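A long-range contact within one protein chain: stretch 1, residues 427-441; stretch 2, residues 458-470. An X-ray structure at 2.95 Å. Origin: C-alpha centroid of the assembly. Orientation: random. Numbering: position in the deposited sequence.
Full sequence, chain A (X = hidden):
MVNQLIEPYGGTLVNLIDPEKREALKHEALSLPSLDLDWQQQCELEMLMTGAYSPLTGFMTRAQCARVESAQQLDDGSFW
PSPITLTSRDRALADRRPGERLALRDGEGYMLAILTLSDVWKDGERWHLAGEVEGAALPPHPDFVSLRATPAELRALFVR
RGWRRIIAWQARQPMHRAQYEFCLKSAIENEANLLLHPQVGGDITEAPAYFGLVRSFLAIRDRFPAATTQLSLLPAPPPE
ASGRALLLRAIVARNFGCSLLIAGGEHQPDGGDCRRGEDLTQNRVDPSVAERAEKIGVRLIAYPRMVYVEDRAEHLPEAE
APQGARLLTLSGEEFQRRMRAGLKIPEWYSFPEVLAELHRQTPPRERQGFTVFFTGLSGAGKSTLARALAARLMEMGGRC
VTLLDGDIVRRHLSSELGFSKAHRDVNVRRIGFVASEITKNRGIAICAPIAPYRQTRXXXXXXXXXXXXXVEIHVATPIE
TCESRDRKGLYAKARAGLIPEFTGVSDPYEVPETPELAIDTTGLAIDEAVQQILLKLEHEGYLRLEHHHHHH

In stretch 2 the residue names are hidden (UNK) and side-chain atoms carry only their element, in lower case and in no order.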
# COMPACT_ATOMS: atom_id res chain seq x y z
N ASN A 427 -16.56 -22.46 -46.05
CA ASN A 427 -17.23 -22.46 -44.77
C ASN A 427 -16.26 -22.64 -43.60
O ASN A 427 -16.38 -21.96 -42.58
CB ASN A 427 -18.22 -23.61 -44.72
CG ASN A 427 -18.86 -23.76 -43.37
OD1 ASN A 427 -19.61 -22.89 -42.92
ND2 ASN A 427 -18.59 -24.86 -42.71
N VAL A 428 -15.32 -23.56 -43.74
CA VAL A 428 -14.36 -23.82 -42.67
C VAL A 428 -13.48 -22.60 -42.42
O VAL A 428 -13.43 -22.12 -41.29
CB VAL A 428 -13.49 -25.08 -42.95
CG1 VAL A 428 -12.37 -25.19 -41.94
CG2 VAL A 428 -14.34 -26.32 -42.90
N ARG A 429 -12.80 -22.10 -43.46
CA ARG A 429 -11.93 -20.94 -43.28
C ARG A 429 -12.74 -19.79 -42.73
O ARG A 429 -12.25 -19.02 -41.90
CB ARG A 429 -11.27 -20.53 -44.59
CG ARG A 429 -10.10 -21.38 -44.93
CD ARG A 429 -9.11 -20.64 -45.79
NE ARG A 429 -8.02 -21.54 -46.15
CZ ARG A 429 -8.16 -22.56 -46.99
NH1 ARG A 429 -9.34 -22.79 -47.56
NH2 ARG A 429 -7.14 -23.35 -47.27
N ARG A 430 -13.99 -19.72 -43.14
CA ARG A 430 -14.89 -18.67 -42.73
C ARG A 430 -14.98 -18.66 -41.26
O ARG A 430 -14.99 -17.64 -40.62
CB ARG A 430 -16.27 -18.98 -43.24
CG ARG A 430 -17.29 -17.98 -42.79
CD ARG A 430 -17.61 -17.05 -43.90
NE ARG A 430 -18.92 -17.33 -44.46
CZ ARG A 430 -19.22 -17.16 -45.74
NH1 ARG A 430 -18.30 -16.73 -46.58
NH2 ARG A 430 -20.44 -17.42 -46.16
N ILE A 431 -15.10 -19.84 -40.72
CA ILE A 431 -15.19 -20.00 -39.28
C ILE A 431 -13.86 -19.85 -38.55
O ILE A 431 -13.81 -19.35 -37.44
CB ILE A 431 -15.82 -21.31 -38.92
CG1 ILE A 431 -17.33 -21.25 -39.15
CG2 ILE A 431 -15.54 -21.63 -37.47
CD1 ILE A 431 -18.07 -22.50 -38.64
N GLY A 432 -12.77 -20.28 -39.17
CA GLY A 432 -11.46 -20.01 -38.62
C GLY A 432 -11.25 -18.51 -38.50
O GLY A 432 -10.62 -18.01 -37.56
N PHE A 433 -11.79 -17.76 -39.46
CA PHE A 433 -11.62 -16.33 -39.47
C PHE A 433 -12.38 -15.70 -38.31
O PHE A 433 -11.80 -14.96 -37.51
CB PHE A 433 -12.04 -15.72 -40.80
CG PHE A 433 -12.07 -14.23 -40.78
CD1 PHE A 433 -10.90 -13.50 -40.66
CD2 PHE A 433 -13.29 -13.55 -40.83
CE1 PHE A 433 -10.93 -12.13 -40.60
CE2 PHE A 433 -13.34 -12.16 -40.78
CZ PHE A 433 -12.16 -11.44 -40.67
N VAL A 434 -13.67 -15.98 -38.21
CA VAL A 434 -14.43 -15.37 -37.13
C VAL A 434 -13.80 -15.80 -35.81
O VAL A 434 -13.56 -14.97 -34.91
CB VAL A 434 -15.94 -15.68 -37.20
CG1 VAL A 434 -16.66 -15.30 -35.91
CG2 VAL A 434 -16.55 -14.92 -38.37
N ALA A 435 -13.49 -17.08 -35.71
CA ALA A 435 -12.82 -17.57 -34.51
C ALA A 435 -11.56 -16.74 -34.22
O ALA A 435 -11.36 -16.30 -33.10
CB ALA A 435 -12.50 -19.07 -34.60
N SER A 436 -10.73 -16.49 -35.24
CA SER A 436 -9.48 -15.78 -34.99
C SER A 436 -9.75 -14.42 -34.38
O SER A 436 -9.03 -14.01 -33.48
CB SER A 436 -8.61 -15.67 -36.26
OG SER A 436 -9.14 -14.74 -37.17
N GLU A 437 -10.78 -13.74 -34.87
CA GLU A 437 -11.13 -12.43 -34.34
C GLU A 437 -11.55 -12.58 -32.89
O GLU A 437 -11.11 -11.78 -32.04
CB GLU A 437 -12.20 -11.74 -35.18
CG GLU A 437 -11.72 -11.28 -36.53
CD GLU A 437 -10.92 -9.98 -36.48
OE1 GLU A 437 -11.39 -8.99 -35.87
OE2 GLU A 437 -9.82 -9.95 -37.08
N ILE A 438 -12.36 -13.60 -32.58
CA ILE A 438 -12.72 -13.77 -31.17
C ILE A 438 -11.46 -13.93 -30.28
O ILE A 438 -11.39 -13.41 -29.17
CB ILE A 438 -13.66 -14.96 -30.91
CG1 ILE A 438 -14.88 -14.88 -31.79
CG2 ILE A 438 -14.14 -14.92 -29.49
CD1 ILE A 438 -15.62 -13.62 -31.61
N THR A 439 -10.45 -14.64 -30.77
CA THR A 439 -9.32 -14.96 -29.92
C THR A 439 -8.27 -13.84 -29.86
O THR A 439 -7.78 -13.50 -28.78
CB THR A 439 -8.75 -16.40 -30.21
OG1 THR A 439 -7.33 -16.34 -30.43
CG2 THR A 439 -9.41 -17.00 -31.41
N LYS A 440 -7.93 -13.27 -31.02
CA LYS A 440 -7.19 -12.01 -31.08
C LYS A 440 -7.67 -11.06 -29.97
O LYS A 440 -6.87 -10.48 -29.26
CB LYS A 440 -7.41 -11.38 -32.46
CG LYS A 440 -6.96 -9.92 -32.62
CD LYS A 440 -7.77 -9.29 -33.73
CE LYS A 440 -7.09 -8.15 -34.45
NZ LYS A 440 -7.78 -7.97 -35.80
N ASN A 441 -8.98 -10.94 -29.80
CA ASN A 441 -9.57 -10.05 -28.83
C ASN A 441 -9.75 -10.64 -27.42
O ASN A 441 -10.50 -10.09 -26.62
CB ASN A 441 -10.93 -9.56 -29.33
CG ASN A 441 -10.88 -8.15 -29.81
OD1 ASN A 441 -10.52 -7.25 -29.04
ND2 ASN A 441 -11.22 -7.94 -31.09
N UNK A 458 -5.09 -27.02 -41.30
CA UNK A 458 -3.81 -26.41 -40.92
C UNK A 458 -3.83 -24.92 -41.00
O UNK A 458 -3.27 -24.24 -40.15
c UNK A 458 -0.49 -28.66 -38.56
n UNK A 458 -0.63 -28.11 -37.36
c UNK A 458 -1.43 -26.31 -41.07
c UNK A 458 -2.60 -26.99 -41.64
n UNK A 458 -0.77 -27.95 -39.64
c UNK A 458 -1.10 -26.54 -39.63
n UNK A 458 -0.13 -29.93 -38.68
N UNK A 459 -4.48 -24.43 -42.06
CA UNK A 459 -4.51 -23.01 -42.35
C UNK A 459 -5.28 -22.31 -41.24
O UNK A 459 -4.85 -21.27 -40.74
c UNK A 459 -5.14 -22.75 -43.72
c UNK A 459 -4.26 -23.28 -44.88
o UNK A 459 -3.06 -22.92 -44.96
o UNK A 459 -4.78 -24.06 -45.69
N UNK A 460 -6.41 -22.89 -40.86
CA UNK A 460 -7.17 -22.38 -39.74
C UNK A 460 -6.29 -22.31 -38.50
O UNK A 460 -6.14 -21.26 -37.88
c UNK A 460 -8.45 -23.19 -39.50
c UNK A 460 -9.44 -22.96 -40.63
c UNK A 460 -9.09 -22.79 -38.19
N UNK A 461 -5.69 -23.43 -38.12
CA UNK A 461 -4.82 -23.39 -36.95
C UNK A 461 -3.74 -22.28 -37.02
O UNK A 461 -3.47 -21.62 -36.01
c UNK A 461 -2.85 -27.47 -34.19
c UNK A 461 -4.18 -24.75 -36.72
c UNK A 461 -2.88 -24.64 -35.95
n UNK A 461 -2.88 -27.08 -35.46
n UNK A 461 -3.59 -28.50 -33.79
n UNK A 461 -2.09 -26.84 -33.32
c UNK A 461 -2.11 -25.95 -35.99
N UNK A 462 -3.14 -22.05 -38.19
CA UNK A 462 -2.09 -21.04 -38.30
C UNK A 462 -2.69 -19.64 -38.14
O UNK A 462 -2.10 -18.76 -37.49
c UNK A 462 -1.36 -21.19 -39.63
N UNK A 463 -3.86 -19.46 -38.73
CA UNK A 463 -4.55 -18.18 -38.67
C UNK A 463 -4.82 -17.82 -37.22
O UNK A 463 -4.56 -16.69 -36.80
c UNK A 463 -6.27 -16.77 -39.99
c UNK A 463 -8.46 -18.16 -41.04
s UNK A 463 -8.00 -16.54 -40.46
c UNK A 463 -5.86 -18.17 -39.49
N UNK A 464 -5.31 -18.77 -36.43
CA UNK A 464 -5.65 -18.40 -35.07
C UNK A 464 -4.44 -18.49 -34.12
O UNK A 464 -4.33 -17.74 -33.14
c UNK A 464 -6.89 -19.13 -34.51
c UNK A 464 -7.76 -19.80 -35.61
c UNK A 464 -6.67 -19.36 -32.07
c UNK A 464 -6.52 -20.05 -33.37
N UNK A 465 -3.49 -19.36 -34.45
CA UNK A 465 -2.28 -19.52 -33.65
C UNK A 465 -1.41 -18.27 -33.70
O UNK A 465 -0.55 -18.07 -32.83
c UNK A 465 -1.47 -20.68 -34.20
c UNK A 465 -1.01 -21.69 -33.19
o UNK A 465 0.17 -23.00 -34.80
c UNK A 465 -0.66 -23.01 -33.86
o UNK A 465 -1.23 -24.04 -33.44
N UNK A 466 -1.63 -17.44 -34.72
CA UNK A 466 -0.90 -16.19 -34.91
C UNK A 466 -1.33 -15.14 -33.91
O UNK A 466 -0.56 -14.26 -33.51
c UNK A 466 -1.15 -15.67 -36.29
N UNK A 467 -2.58 -15.26 -33.50
CA UNK A 467 -3.23 -14.20 -32.79
C UNK A 467 -3.60 -14.67 -31.38
O UNK A 467 -4.02 -13.89 -30.52
c UNK A 467 -4.57 -12.24 -33.56
c UNK A 467 -5.73 -14.43 -33.24
c UNK A 467 -4.44 -13.72 -33.63
N UNK A 468 -3.39 -15.95 -31.14
CA UNK A 468 -3.73 -16.56 -29.87
C UNK A 468 -3.56 -18.06 -29.83
O UNK A 468 -2.81 -18.63 -30.62
N UNK A 469 -4.28 -18.70 -28.91
CA UNK A 469 -4.15 -20.13 -28.66
C UNK A 469 -5.09 -21.02 -29.47
O UNK A 469 -6.30 -20.78 -29.57
N UNK A 470 -4.53 -22.08 -30.04
CA UNK A 470 -5.32 -23.04 -30.79
C UNK A 470 -5.15 -24.41 -30.17
O UNK A 470 -4.02 -24.88 -30.01
c UNK A 470 -7.23 -25.40 -34.88
c UNK A 470 -5.69 -23.92 -33.15
c UNK A 470 -5.34 -25.21 -33.48
c UNK A 470 -6.84 -23.38 -33.71
c UNK A 470 -6.11 -25.95 -34.34
c UNK A 470 -7.60 -24.12 -34.57
c UNK A 470 -4.83 -23.09 -32.23

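Position 458 carries three carbons, a nitrogen, then a carbon bearing two more nitrogens. The chain ends in a guanidinium and reaches nothing on stretch 1. The residue is Arg458.

Position 459 has two carbons, the second bearing two oxygens. One oxygen lies 2.9 Å from Arg429 NH2, near the guanidinium plane. A short carboxylate makes this Asp459, and its OD1 accepts a hydrogen bond from Arg429 NH2 within a salt bridge.

Position 460 has three carbons, one carrying the other two. The CA-to-CB bond points toward stretch 1, and one branch carbon is 3.7 Å from Gly432 CA. The residue is Val460. Its CG2 also lies 3.9 Å from Val428 CG1.

Position 461 repeats the guanidinium pattern, out of reach of stretch 1. It is Arg461, whose NH1 is hydrogen-bonded to position 465.

Position 462 has a single side-chain carbon, far from stretch 1. It is Ala462.

Position 463 has two carbons, a sulfur and a terminal carbon, unbranched. The terminal carbon is 3.7 Å from Phe433 N. The sulfur makes it Met463. Its SD sits 4.1 Å from Phe433 CB, at the edge of the ring, and 3.9 Å from Ser436 OG.

Position 464 has four carbons, forked at the first, with one arm two carbons long. The short arm's carbon lies 3.9 Å from Gly432 O. That is Ile464. Its CB is 4.2 Å from Ser436 CB.

Position 465 has three carbons, the third bearing two oxygens, and its CB points away from stretch 1. It is Glu465, the salt-bridge partner of Arg461.

Position 466 has one carbon and no contact. It is Ala466.

Position 467 has three carbons in a fork. One branch is 3.2 Å from Lys440 CB, the other 3.3 Å from Ser436 O. It is Val467.

Position 468 has no side-chain atoms and a positive phi. Its CA is 3.6 Å from Thr439 OG1, and a CB would clash with that oxygen. It is Gly468.

Position 469 also lacks a side chain. Its N is 4.1 Å from Thr439 OG1. It is Gly469, in a strand.

Position 470 has one carbon and a six-carbon ring, clear of stretch 1. It is Phe470.

The two helices run nearly parallel, at 18°, with a closest approach of 8.9 Å between their axes. Gly432 lets Val460 approach, because an ideal CB there would clash with Val460 CG2. Met463, Ile464 and Val467 continue the largely apolar packing. The Arg429–Asp459 salt bridge is the one hydrogen-bonded link between the stretches.

Stretch 2, residues 458-470: RDVRAMIEAVGGF
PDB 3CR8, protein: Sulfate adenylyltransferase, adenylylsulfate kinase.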